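Local coordinates for lysozyme (Asticcacaulis excentricus, PDB 6H9D), which belongs to the peptidoglycan-cleaving phage lysozymes as the muramidase domain of SpmX, and probably descends from a co-opted, detoxified phage lysin, at residues T77-D82 / K143-T148; V85-N90 / R137-E142; N70-P75 / R104-R109; S99-R104 / A114-N119. All blocks are in the same frame, centred on the assembly; numbering follows the deposited sequence.

Interaction 1. Residues T77-D82 / K143-T148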
loop_
_atom_site.group_PDB
_atom_site.type_symbol
_atom_site.label_atom_id
_atom_site.label_comp_id
_atom_site.label_asym_id
_atom_site.label_seq_id
_atom_site.Cartn_x
_atom_site.Cartn_y
_atom_site.Cartn_z
ATOM N N THR A 77 -7.037 -3.186 14.998
ATOM C CA THR A 77 -7.967 -2.042 14.992
ATOM C C THR A 77 -8.128 -1.610 13.525
ATOM O O THR A 77 -7.280 -1.966 12.698
ATOM C CB THR A 77 -7.436 -0.873 15.828
ATOM O OG1 THR A 77 -6.380 -0.235 15.126
ATOM C CG2 THR A 77 -6.978 -1.276 17.205
ATOM N N GLN A 78 -9.153 -0.825 13.223
ATOM C CA GLN A 78 -9.330 -0.362 11.829
ATOM C C GLN A 78 -8.094 0.417 11.360
ATOM O O GLN A 78 -7.695 0.210 10.250
ATOM C CB GLN A 78 -10.566 0.515 11.706
ATOM C CG GLN A 78 -10.796 1.019 10.297
ATOM C CD GLN A 78 -11.200 -0.107 9.385
ATOM O OE1 GLN A 78 -12.114 -0.860 9.674
ATOM N NE2 GLN A 78 -10.507 -0.227 8.276
ATOM N N ASN A 79 -7.545 1.288 12.202
ATOM C CA ASN A 79 -6.349 2.093 11.846
ATOM C C ASN A 79 -5.162 1.173 11.563
ATOM O O ASN A 79 -4.439 1.452 10.639
ATOM C CB ASN A 79 -6.014 3.125 12.915
ATOM C CG ASN A 79 -7.055 4.214 13.009
ATOM O OD1 ASN A 79 -7.866 4.363 12.125
ATOM N ND2 ASN A 79 -7.043 4.973 14.081
ATOM N N GLN A 80 -4.990 0.122 12.353
ATOM C CA GLN A 80 -3.858 -0.770 12.163
ATOM C C GLN A 80 -4.001 -1.470 10.808
ATOM O O GLN A 80 -3.047 -1.566 10.033
ATOM C CB GLN A 80 -3.766 -1.795 13.285
ATOM C CG GLN A 80 -3.230 -1.236 14.597
ATOM C CD GLN A 80 -3.430 -2.218 15.731
ATOM O OE1 GLN A 80 -4.263 -3.113 15.669
ATOM N NE2 GLN A 80 -2.638 -2.064 16.775
ATOM N N PHE A 81 -5.221 -1.904 10.524
ATOM C CA PHE A 81 -5.528 -2.610 9.285
ATOM C C PHE A 81 -5.276 -1.692 8.085
ATOM O O PHE A 81 -4.611 -2.087 7.164
ATOM C CB PHE A 81 -6.973 -3.105 9.289
ATOM C CG PHE A 81 -7.290 -3.924 8.068
ATOM C CD1 PHE A 81 -6.740 -5.188 7.925
ATOM C CD2 PHE A 81 -7.988 -3.371 7.006
ATOM C CE1 PHE A 81 -6.982 -5.940 6.783
ATOM C CE2 PHE A 81 -8.233 -4.122 5.867
ATOM C CZ PHE A 81 -7.706 -5.393 5.751
ATOM N N ASP A 82 -5.816 -0.468 8.141
ATOM C CA ASP A 82 -5.694 0.520 7.078
ATOM C C ASP A 82 -4.202 0.783 6.780
ATOM O O ASP A 82 -3.790 0.801 5.638
ATOM C CB ASP A 82 -6.372 1.831 7.473
ATOM C CG ASP A 82 -7.886 1.853 7.350
ATOM O OD1 ASP A 82 -8.469 0.907 6.752
ATOM O OD2 ASP A 82 -8.466 2.831 7.828
ATOM N N LYS A 143 2.950 4.867 9.856
ATOM C CA LYS A 143 3.227 4.590 11.248
ATOM C C LYS A 143 2.293 5.418 12.142
ATOM O O LYS A 143 1.771 4.891 13.132
ATOM C CB LYS A 143 4.693 4.889 11.574
ATOM C CG LYS A 143 5.688 3.913 10.964
ATOM C CD LYS A 143 7.124 4.398 10.999
ATOM C CE LYS A 143 7.674 4.491 12.402
ATOM N NZ LYS A 143 9.064 4.994 12.371
ATOM N N SER A 144 2.081 6.687 11.785
ATOM C CA SER A 144 1.160 7.568 12.539
ATOM C C SER A 144 -0.225 6.933 12.626
ATOM O O SER A 144 -0.753 6.770 13.722
ATOM C CB SER A 144 1.061 8.949 11.965
ATOM O OG SER A 144 2.234 9.683 12.263
ATOM N N LEU A 145 -0.771 6.539 11.475
ATOM C CA LEU A 145 -2.101 5.934 11.454
ATOM C C LEU A 145 -2.085 4.630 12.255
ATOM O O LEU A 145 -2.976 4.375 13.076
ATOM C CB LEU A 145 -2.533 5.679 10.003
ATOM C CG LEU A 145 -3.911 5.028 9.829
ATOM C CD1 LEU A 145 -5.003 5.918 10.441
ATOM C CD2 LEU A 145 -4.223 4.772 8.363
ATOM N N PHE A 146 -1.087 3.785 11.967
ATOM C CA PHE A 146 -0.961 2.464 12.566
ATOM C C PHE A 146 -1.065 2.554 14.093
ATOM O O PHE A 146 -1.663 1.675 14.717
ATOM C CB PHE A 146 0.372 1.813 12.192
ATOM C CG PHE A 146 0.558 0.418 12.737
ATOM C CD1 PHE A 146 -0.060 -0.678 12.133
ATOM C CD2 PHE A 146 1.365 0.193 13.840
ATOM C CE1 PHE A 146 0.112 -1.961 12.632
ATOM C CE2 PHE A 146 1.552 -1.091 14.328
ATOM C CZ PHE A 146 0.913 -2.166 13.740
ATOM N N LEU A 147 -0.443 3.593 14.677
ATOM C CA LEU A 147 -0.341 3.751 16.114
ATOM C C LEU A 147 -1.437 4.678 16.677
ATOM O O LEU A 147 -1.368 5.046 17.806
ATOM C CB LEU A 147 1.052 4.313 16.436
ATOM C CG LEU A 147 2.225 3.388 16.138
ATOM C CD1 LEU A 147 3.549 4.110 16.323
ATOM C CD2 LEU A 147 2.165 2.145 16.993
ATOM N N THR A 148 -2.441 5.066 15.881
ATOM C CA THR A 148 -3.595 5.830 16.398
ATOM C C THR A 148 -4.686 4.853 16.839
ATOM O O THR A 148 -5.152 4.028 16.050
ATOM C CB THR A 148 -4.139 6.796 15.342
ATOM O OG1 THR A 148 -3.064 7.609 14.862
ATOM C CG2 THR A 148 -5.282 7.652 15.850
HETATM O O HOH W 1 -4.701 1.540 16.143
#
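Leu-145, in the last turn of helix 133-146, lays its two methyls against the first turn of helix 78-91. Chi1 (179°) sets its CG anti to the backbone N, 3.7 Å from Asn-79 O; from there CD1 meets Asn-79 OD1 and CD2 meets Asp-82 CB, each at 3.7 Å, the leucine crossing Asn-79 at about a right angle. Asp-82 meets Leu-145 through CB, while its carboxylate bonds with Gln-78 NE2 (OD1) and Ser-7 OG (OD2). Phe-146 follows. Its CB points away from 77-82, yet the ring reaches back to Gln-80, whose CG stands 4.2 Å from the Phe-146 centroid and 22° off the normal, a CH-pi contact over one face, displaced toward the rim. A capping box holds Gln-80: its N donates to Thr-77 OG1 (3.1 Å) and its OE1 accepts from Thr-77 N (2.9 Å). Past Leu-147, where helical geometry ends, Thr-148 O accepts from Asn-79 ND2 at 2.9 Å and 164°; the bond lies in the donor amide plane but arrives from above the carbonyl plane. A water also links Thr-148 O to Thr-77 OG1, while Thr-148 OG1 turns back to Ser-144 O. The contact thus ties the start of helix 78-91 to the C-terminal end of helix 133-146, and Val-110 of helix 110-116 packs against Gln-80, Phe-146 and Leu-147.

Interaction 2. Residues V85-N90 / R137-E142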
loop_
_atom_site.group_PDB
_atom_site.type_symbol
_atom_site.label_atom_id
_atom_site.label_comp_id
_atom_site.label_asym_id
_atom_site.label_seq_id
_atom_site.Cartn_x
_atom_site.Cartn_y
_atom_site.Cartn_z
ATOM N N VAL A 85 -2.545 -2.261 5.153
ATOM C CA VAL A 85 -2.936 -2.382 3.747
ATOM C C VAL A 85 -2.112 -1.420 2.883
ATOM O O VAL A 85 -1.623 -1.792 1.823
ATOM C CB VAL A 85 -4.441 -2.140 3.564
ATOM C CG1 VAL A 85 -4.793 -1.995 2.095
ATOM C CG2 VAL A 85 -5.262 -3.256 4.183
ATOM N N SER A 86 -1.913 -0.191 3.371
ATOM C CA SER A 86 -1.137 0.806 2.677
ATOM C C SER A 86 0.293 0.297 2.512
ATOM O O SER A 86 0.882 0.354 1.418
ATOM C CB SER A 86 -1.163 2.145 3.398
ATOM O OG SER A 86 -0.360 3.111 2.708
ATOM N N PHE A 87 0.813 -0.267 3.601
ATOM C CA PHE A 87 2.182 -0.720 3.675
ATOM C C PHE A 87 2.373 -1.932 2.740
ATOM O O PHE A 87 3.252 -1.945 1.898
ATOM C CB PHE A 87 2.528 -1.063 5.123
ATOM C CG PHE A 87 3.916 -1.627 5.305
ATOM C CD1 PHE A 87 5.026 -0.811 5.210
ATOM C CD2 PHE A 87 4.102 -2.973 5.563
ATOM C CE1 PHE A 87 6.302 -1.334 5.364
ATOM C CE2 PHE A 87 5.377 -3.491 5.732
ATOM C CZ PHE A 87 6.475 -2.674 5.627
ATOM N N CYS A 88 1.466 -2.896 2.858
ATOM C CA CYS A 88 1.474 -4.104 2.054
ATOM C C CYS A 88 1.288 -3.782 0.563
ATOM O O CYS A 88 1.972 -4.352 -0.260
ATOM C CB CYS A 88 0.421 -5.089 2.536
ATOM S SG CYS A 88 0.503 -6.632 1.583
ATOM N N PHE A 89 0.419 -2.814 0.231
ATOM C CA PHE A 89 0.252 -2.338 -1.132
ATOM C C PHE A 89 1.576 -1.811 -1.684
ATOM O O PHE A 89 1.931 -2.045 -2.842
ATOM C CB PHE A 89 -0.838 -1.259 -1.204
ATOM C CG PHE A 89 -1.192 -0.779 -2.586
ATOM C CD1 PHE A 89 -1.589 -1.668 -3.570
ATOM C CD2 PHE A 89 -1.141 0.572 -2.903
ATOM C CE1 PHE A 89 -1.921 -1.225 -4.839
ATOM C CE2 PHE A 89 -1.460 1.018 -4.176
ATOM C CZ PHE A 89 -1.883 0.125 -5.138
ATOM N N ASN A 90 2.316 -1.082 -0.847
ATOM C CA ASN A 90 3.513 -0.406 -1.277
ATOM C C ASN A 90 4.648 -1.423 -1.484
ATOM O O ASN A 90 5.375 -1.323 -2.456
ATOM C CB ASN A 90 3.903 0.683 -0.271
ATOM C CG ASN A 90 5.144 1.445 -0.665
ATOM O OD1 ASN A 90 6.045 1.608 0.147
ATOM N ND2 ASN A 90 5.207 1.883 -1.909
ATOM N N ARG A 137 8.722 9.768 4.156
ATOM C CA ARG A 137 7.436 10.485 4.309
ATOM C C ARG A 137 6.290 9.472 4.394
ATOM O O ARG A 137 5.457 9.583 5.278
ATOM C CB ARG A 137 7.243 11.437 3.132
ATOM C CG ARG A 137 8.257 12.564 3.044
ATOM C CD ARG A 137 7.909 13.621 2.008
ATOM N NE ARG A 137 6.647 14.293 2.251
ATOM C CZ ARG A 137 6.066 15.171 1.443
ATOM N NH1 ARG A 137 6.553 15.407 0.240
ATOM N NH2 ARG A 137 4.990 15.809 1.842
ATOM N N ARG A 138 6.295 8.497 3.500
ATOM C CA ARG A 138 5.236 7.494 3.468
ATOM C C ARG A 138 5.164 6.723 4.793
ATOM O O ARG A 138 4.093 6.567 5.351
ATOM C CB ARG A 138 5.396 6.545 2.278
ATOM C CG ARG A 138 4.251 5.547 2.177
ATOM C CD ARG A 138 4.259 4.727 0.900
ATOM N NE ARG A 138 3.064 3.910 0.848
ATOM C CZ ARG A 138 2.270 3.829 -0.201
ATOM N NH1 ARG A 138 2.613 4.434 -1.323
ATOM N NH2 ARG A 138 1.133 3.156 -0.114
ATOM N N ARG A 139 6.314 6.227 5.239
ATOM C CA ARG A 139 6.405 5.458 6.472
ATOM C C ARG A 139 5.929 6.262 7.671
ATOM O O ARG A 139 5.265 5.727 8.560
ATOM C CB ARG A 139 7.842 4.981 6.698
ATOM C CG ARG A 139 8.339 3.990 5.657
ATOM C CD ARG A 139 7.216 3.086 5.176
ATOM N NE ARG A 139 7.623 2.265 4.039
ATOM C CZ ARG A 139 6.823 1.936 3.030
ATOM N NH1 ARG A 139 5.565 2.355 3.015
ATOM N NH2 ARG A 139 7.279 1.186 2.037
ATOM N N ALA A 140 6.266 7.546 7.697
ATOM C CA ALA A 140 5.847 8.405 8.831
ATOM C C ALA A 140 4.316 8.445 8.893
ATOM O O ALA A 140 3.736 8.221 9.953
ATOM C CB ALA A 140 6.455 9.752 8.679
ATOM N N SER A 141 3.665 8.652 7.741
ATOM C CA SER A 141 2.189 8.667 7.650
ATOM C C SER A 141 1.590 7.300 8.013
ATOM O O SER A 141 0.590 7.226 8.734
ATOM C CB SER A 141 1.715 9.100 6.288
ATOM O OG SER A 141 2.167 10.387 5.973
ATOM N N GLU A 142 2.182 6.208 7.512
ATOM C CA GLU A 142 1.643 4.862 7.800
ATOM C C GLU A 142 1.785 4.550 9.299
ATOM O O GLU A 142 0.872 4.027 9.950
ATOM C CB GLU A 142 2.340 3.829 6.920
ATOM C CG GLU A 142 1.851 3.879 5.475
ATOM C CD GLU A 142 2.676 3.109 4.454
ATOM O OE1 GLU A 142 3.822 2.810 4.758
ATOM O OE2 GLU A 142 2.170 2.874 3.340
#
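A buried salt-bridge network on one helix, formed by Arg-138, Arg-139 and Glu-142, hydrogen-bonds to Ser-86 and packs against Phe-87 and Asn-90 on another. It lies about 6 Å from the centre of the chain, in the helical part of this phage-lysozyme fold, where helices 78-91 and 133-146 run roughly antiparallel: the short axes approach to 10.5 Å at 152°. The Glu-142 carboxylate is shared between both arginines and the opposite helix. Its OE2 accepts from Arg-138 NE (2.8 Å), from above the carboxylate plane, and from Ser-86 OG (2.6 Å) on the anti lone pair, while OE1 meets Arg-139 NH1 at 2.5 Å on the syn side. Two donors on one oxygen, with the second oxygen bridged too, should hold the carboxylate against rotation. Arg-138 has CG anti to the backbone N (chi1 -176°) and runs extended from CG to NE. Its NH2 donates to Ser-86 OG at 3.2 Å; its bond to Ser-86 O is weak. Asn-90 stacks its amide on the Arg-138 guanidinium, the planes 3° apart. Arg-139 NE bonds to O of Trp-120, a residue whose ring meets Phe-87 edge-to-face. Over the Arg-139 guanidinium, close to its centre, Phe-87 CD1 sits 3.8 Å above the plane.

Interaction 3. Residues N70-P75 / R104-R109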
loop_
_atom_site.group_PDB
_atom_site.type_symbol
_atom_site.label_atom_id
_atom_site.label_comp_id
_atom_site.label_asym_id
_atom_site.label_seq_id
_atom_site.Cartn_x
_atom_site.Cartn_y
_atom_site.Cartn_z
ATOM N N ASN A 70 -5.497 -12.448 5.686
ATOM C CA ASN A 70 -5.039 -13.852 5.733
ATOM C C ASN A 70 -3.700 -13.990 6.446
ATOM O O ASN A 70 -3.502 -15.029 7.051
ATOM C CB ASN A 70 -4.933 -14.456 4.335
ATOM C CG ASN A 70 -6.248 -14.521 3.594
ATOM O OD1 ASN A 70 -7.311 -14.359 4.173
ATOM N ND2 ASN A 70 -6.173 -14.732 2.300
ATOM N N LEU A 71 -2.846 -12.970 6.383
ATOM C CA LEU A 71 -1.482 -13.088 6.943
ATOM C C LEU A 71 -1.426 -12.662 8.408
ATOM O O LEU A 71 -0.528 -13.119 9.096
ATOM C CB LEU A 71 -0.541 -12.254 6.085
ATOM C CG LEU A 71 -0.283 -12.827 4.703
ATOM C CD1 LEU A 71 0.662 -11.935 3.940
ATOM C CD2 LEU A 71 0.280 -14.225 4.816
ATOM N N VAL A 72 -2.362 -11.826 8.840
ATOM C CA VAL A 72 -2.354 -11.347 10.246
ATOM C C VAL A 72 -3.283 -12.227 11.086
ATOM O O VAL A 72 -4.441 -12.294 10.771
ATOM C CB VAL A 72 -2.693 -9.850 10.347
ATOM C CG1 VAL A 72 -2.782 -9.411 11.794
ATOM C CG2 VAL A 72 -1.670 -9.011 9.606
ATOM N N HIS A 73 -2.738 -12.843 12.134
ATOM C CA HIS A 73 -3.498 -13.743 13.032
ATOM C C HIS A 73 -3.920 -13.028 14.317
ATOM O O HIS A 73 -4.738 -13.585 15.037
ATOM C CB HIS A 73 -2.654 -14.967 13.368
ATOM C CG HIS A 73 -2.039 -15.573 12.165
ATOM N ND1 HIS A 73 -2.789 -16.005 11.115
ATOM C CD2 HIS A 73 -0.754 -15.769 11.828
ATOM C CE1 HIS A 73 -1.998 -16.464 10.181
ATOM N NE2 HIS A 73 -0.747 -16.332 10.593
ATOM N N THR A 74 -3.345 -11.871 14.616
ATOM C CA THR A 74 -3.765 -11.173 15.851
ATOM C C THR A 74 -4.924 -10.244 15.509
ATOM O O THR A 74 -5.062 -9.888 14.342
ATOM C CB THR A 74 -2.619 -10.368 16.466
ATOM O OG1 THR A 74 -2.349 -9.286 15.586
ATOM C CG2 THR A 74 -1.364 -11.176 16.683
ATOM N N PRO A 75 -5.745 -9.815 16.481
ATOM C CA PRO A 75 -6.829 -8.884 16.211
ATOM C C PRO A 75 -6.241 -7.518 15.844
ATOM O O PRO A 75 -5.218 -7.163 16.332
ATOM C CB PRO A 75 -7.586 -8.804 17.533
ATOM C CG PRO A 75 -7.145 -10.037 18.273
ATOM C CD PRO A 75 -5.702 -10.225 17.863
ATOM N N ARG A 104 6.334 -9.064 13.853
ATOM C CA ARG A 104 6.093 -8.280 15.054
ATOM C C ARG A 104 4.598 -8.164 15.299
ATOM O O ARG A 104 4.121 -8.401 16.408
ATOM C CB ARG A 104 6.714 -6.888 14.920
ATOM C CG ARG A 104 8.192 -6.830 15.273
ATOM C CD ARG A 104 8.723 -8.201 15.656
ATOM N NE ARG A 104 10.041 -8.457 15.080
ATOM C CZ ARG A 104 10.514 -9.669 14.809
ATOM N NH1 ARG A 104 9.778 -10.742 15.062
ATOM N NH2 ARG A 104 11.725 -9.808 14.285
ATOM N N VAL A 105 3.858 -7.800 14.256
ATOM C CA VAL A 105 2.407 -7.673 14.382
ATOM C C VAL A 105 1.826 -8.970 14.947
ATOM O O VAL A 105 0.965 -8.938 15.826
ATOM C CB VAL A 105 1.742 -7.327 13.040
ATOM C CG1 VAL A 105 0.253 -7.632 13.055
ATOM C CG2 VAL A 105 1.991 -5.885 12.674
ATOM N N ASN A 106 2.286 -10.108 14.419
ATOM C CA ASN A 106 1.738 -11.402 14.814
ATOM C C ASN A 106 2.204 -11.769 16.234
ATOM O O ASN A 106 1.620 -12.620 16.859
ATOM C CB ASN A 106 2.055 -12.498 13.795
ATOM C CG ASN A 106 1.059 -12.518 12.656
ATOM O OD1 ASN A 106 -0.080 -12.086 12.824
ATOM N ND2 ASN A 106 1.470 -13.002 11.498
ATOM N N GLU A 107 3.260 -11.126 16.723
ATOM C CA GLU A 107 3.749 -11.353 18.087
ATOM C C GLU A 107 3.054 -10.410 19.083
ATOM O O GLU A 107 3.368 -10.452 20.281
ATOM C CB GLU A 107 5.260 -11.106 18.159
ATOM C CG GLU A 107 6.081 -12.178 17.476
ATOM C CD GLU A 107 7.521 -11.780 17.206
ATOM O OE1 GLU A 107 7.934 -10.666 17.595
ATOM O OE2 GLU A 107 8.220 -12.577 16.587
ATOM N N GLY A 108 2.168 -9.532 18.593
ATOM C CA GLY A 108 1.484 -8.540 19.445
ATOM C C GLY A 108 2.403 -7.394 19.868
ATOM O O GLY A 108 2.154 -6.699 20.841
ATOM N N ARG A 109 3.508 -7.203 19.145
ATOM C CA ARG A 109 4.486 -6.156 19.442
ATOM C C ARG A 109 4.274 -4.994 18.466
ATOM O O ARG A 109 5.039 -4.803 17.533
ATOM C CB ARG A 109 5.891 -6.763 19.422
ATOM C CG ARG A 109 5.991 -8.070 20.212
ATOM C CD ARG A 109 7.266 -8.285 21.011
ATOM N NE ARG A 109 8.385 -8.762 20.214
ATOM C CZ ARG A 109 9.480 -8.063 19.946
ATOM N NH1 ARG A 109 9.624 -6.844 20.433
ATOM N NH2 ARG A 109 10.427 -8.587 19.193
#
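Asn-106 spans the turn that follows helix 50-71 with both ends of its amide. Chi1 (-84°) puts its CG anti to the carbonyl carbon, and chi2 (-26°) turns the amide. ND2 donates to Leu-71 O at 3.1 Å, practically straight and in the plane of both groups, while OD1 accepts from His-73 N at 2.8 Å, that donor tilted from the amide's carbonyl plane. Two bonds on one flat group fix its rotation and bind the backbone on both sides of Val-72, the first residue after the helix. The His-73 ring lies nearly parallel with this amide; its CD2 comes 3.6 Å from Asn-106 ND2, and Leu-71 O stands over one ring face, toward the rim. Beside the polar pair, Val-72 CG1 meets Val-105 CG1 at 3.7 Å, the two valines crossing at about a right angle. Thr-74 has OG1 between its backbone N and carbonyl carbon (chi1 69°), directed at Val-105 O in a weak bond of 3.3 Å; its CG2 lies 3.3 Å from Asn-106 O. Gly-108, with positive phi, closes helix 100-106 in a Schellman motif, and its N donates to the same Val-105 O. Leu-102 backs Val-72 from within that helix. The chemistry implies that the turn after helix 50-71 is joined to the last turn of helix 100-106 chiefly by one asparagine amide, which satisfies Leu-71 O and His-73 N.

Interaction 4. Residues S99-R104 / A114-N119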
loop_
_atom_site.group_PDB
_atom_site.type_symbol
_atom_site.label_atom_id
_atom_site.label_comp_id
_atom_site.label_asym_id
_atom_site.label_seq_id
_atom_site.Cartn_x
_atom_site.Cartn_y
_atom_site.Cartn_z
ATOM N N SER A 99 7.997 -10.260 6.056
ATOM C CA SER A 99 8.568 -9.045 6.672
ATOM C C SER A 99 8.662 -9.158 8.200
ATOM O O SER A 99 7.844 -9.811 8.859
ATOM C CB SER A 99 7.772 -7.802 6.297
ATOM O OG SER A 99 6.460 -7.856 6.852
ATOM N N ASP A 100 9.704 -8.502 8.721
ATOM C CA ASP A 100 9.853 -8.152 10.123
ATOM C C ASP A 100 8.539 -7.552 10.663
ATOM O O ASP A 100 8.081 -7.928 11.735
ATOM C CB ASP A 100 11.027 -7.178 10.312
ATOM C CG ASP A 100 11.210 -6.073 9.258
ATOM O OD1 ASP A 100 10.367 -5.916 8.328
ATOM O OD2 ASP A 100 12.209 -5.346 9.370
ATOM N N VAL A 101 7.965 -6.602 9.910
ATOM C CA VAL A 101 6.723 -5.905 10.303
ATOM C C VAL A 101 5.630 -6.910 10.651
ATOM O O VAL A 101 5.066 -6.861 11.739
ATOM C CB VAL A 101 6.246 -4.931 9.213
ATOM C CG1 VAL A 101 4.878 -4.336 9.542
ATOM C CG2 VAL A 101 7.276 -3.842 8.974
ATOM N N LEU A 102 5.345 -7.838 9.733
ATOM C CA LEU A 102 4.284 -8.823 9.941
ATOM C C LEU A 102 4.616 -9.721 11.145
ATOM O O LEU A 102 3.726 -10.062 11.919
ATOM C CB LEU A 102 4.113 -9.678 8.679
ATOM C CG LEU A 102 3.114 -10.827 8.818
ATOM C CD1 LEU A 102 1.744 -10.302 9.188
ATOM C CD2 LEU A 102 3.033 -11.670 7.558
ATOM N N ARG A 103 5.877 -10.120 11.279
ATOM C CA ARG A 103 6.283 -10.980 12.387
ATOM C C ARG A 103 5.946 -10.327 13.722
ATOM O O ARG A 103 5.354 -10.949 14.604
ATOM C CB ARG A 103 7.781 -11.282 12.309
ATOM C CG ARG A 103 8.107 -12.673 11.790
ATOM C CD ARG A 103 9.607 -12.870 11.646
ATOM N NE ARG A 103 10.004 -13.039 10.250
ATOM C CZ ARG A 103 10.828 -12.221 9.604
ATOM N NH1 ARG A 103 11.348 -11.173 10.226
ATOM N NH2 ARG A 103 11.134 -12.453 8.335
ATOM N N ARG A 104 6.334 -9.064 13.853
ATOM C CA ARG A 104 6.093 -8.280 15.054
ATOM C C ARG A 104 4.598 -8.164 15.299
ATOM O O ARG A 104 4.121 -8.401 16.408
ATOM C CB ARG A 104 6.714 -6.888 14.920
ATOM C CG ARG A 104 8.192 -6.830 15.273
ATOM C CD ARG A 104 8.723 -8.201 15.656
ATOM N NE ARG A 104 10.041 -8.457 15.080
ATOM C CZ ARG A 104 10.514 -9.669 14.809
ATOM N NH1 ARG A 104 9.778 -10.742 15.062
ATOM N NH2 ARG A 104 11.725 -9.808 14.285
ATOM N N ALA A 114 5.729 -1.034 14.062
ATOM C CA ALA A 114 5.843 0.300 13.494
ATOM C C ALA A 114 7.314 0.603 13.193
ATOM O O ALA A 114 7.648 1.103 12.136
ATOM C CB ALA A 114 5.237 1.322 14.431
ATOM N N GLN A 115 8.206 0.304 14.147
ATOM C CA GLN A 115 9.633 0.578 13.959
ATOM C C GLN A 115 10.181 -0.224 12.776
ATOM O O GLN A 115 11.061 0.242 12.071
ATOM C CB GLN A 115 10.467 0.206 15.189
ATOM C CG GLN A 115 10.179 1.055 16.416
ATOM C CD GLN A 115 10.931 0.528 17.612
ATOM O OE1 GLN A 115 10.502 -0.418 18.281
ATOM N NE2 GLN A 115 12.084 1.118 17.864
ATOM N N ALA A 116 9.697 -1.451 12.609
ATOM C CA ALA A 116 10.168 -2.325 11.525
ATOM C C ALA A 116 9.895 -1.684 10.158
ATOM O O ALA A 116 10.590 -1.950 9.192
ATOM C CB ALA A 116 9.513 -3.674 11.646
ATOM N N MET A 117 8.877 -0.818 10.086
ATOM C CA MET A 117 8.520 -0.179 8.834
ATOM C C MET A 117 9.683 0.692 8.346
ATOM O O MET A 117 9.805 0.976 7.160
ATOM C CB MET A 117 7.231 0.637 8.983
ATOM C CG MET A 117 6.004 -0.226 9.229
ATOM S SD MET A 117 4.461 0.765 9.362
ATOM C CE MET A 117 3.238 -0.545 9.343
ATOM N N ASP A 118 10.537 1.136 9.268
ATOM C CA ASP A 118 11.715 1.944 8.909
ATOM C C ASP A 118 12.691 1.164 8.015
ATOM O O ASP A 118 13.564 1.766 7.397
ATOM C CB ASP A 118 12.458 2.420 10.157
ATOM C CG ASP A 118 11.609 3.267 11.087
ATOM O OD1 ASP A 118 10.553 3.766 10.640
ATOM O OD2 ASP A 118 12.001 3.416 12.251
ATOM N N ASN A 119 12.564 -0.171 7.989
ATOM C CA ASN A 119 13.435 -1.035 7.183
ATOM C C ASN A 119 13.065 -0.980 5.699
ATOM O O ASN A 119 13.729 -1.593 4.884
ATOM C CB ASN A 119 13.384 -2.484 7.660
ATOM C CG ASN A 119 13.930 -2.577 9.060
ATOM O OD1 ASN A 119 14.786 -1.779 9.433
ATOM N ND2 ASN A 119 13.391 -3.478 9.851
#
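Val-101 and Ala-116 make the tight part of the contact between consecutive short helices 100-106 and 110-116. Their CA atoms lie 5.1 Å apart, and Val-101 CG2 presses on Ala-116 CB at 3.5 Å, closer than usual van der Waals contact for two carbons. That methyl, which is anti to the carbonyl carbon of Val-101, also reaches Met-117 CG at 3.8 Å, the valine and methionine side chains crossing at about a right angle. Both residues are buried further by Leu-84 and Phe-87 of helix 78-91. The other side is looser and polar. Asp-100, with CG between its backbone N and carbonyl carbon (chi1 40°), comes near Ala-116 CB through its own CG at 3.8 Å and extends toward the exposed Asn-119, where the model is too close to define a bond. Its OD1 is held by Val-101 N at 3.0 Å and by Trp-120 NE1, so the carboxylate is tied to its own helix start and to the chain beyond Asn-119. Ser-99 caps that start, its OG accepting from Leu-102 N at 3.1 Å. The close approach is thus made by a valine methyl and the alanine CB, apolar and tight, while the carboxylate in the first helical turn is probably stabilised by nearby N-H donors.

Overall arrangement
Interactions 1 and 2 join the same two helices, 78-91 and 133-146, at centres about 10 Å apart, yet their chemistry differs with depth: the buried interaction 2 sets a salt-bridge network of one helix against a serine hydroxyl and flat groups of the other, whereas the partly buried interaction 1 mixes packing, capping and a water at the helix ends. Interactions 3 and 4 both use helix 100-106 and share Arg-104. The former is partly buried and about 18 Å from the chain's centre, with loop backbone bonded by an amide; the latter is buried and mainly apolar. Phe-87 CZ, 3.6 Å from Val-101 CG2, joins interactions 2 and 4, and a salt bridge from Lys-143 NZ to Asp-118 OD1 joins 1 and 4.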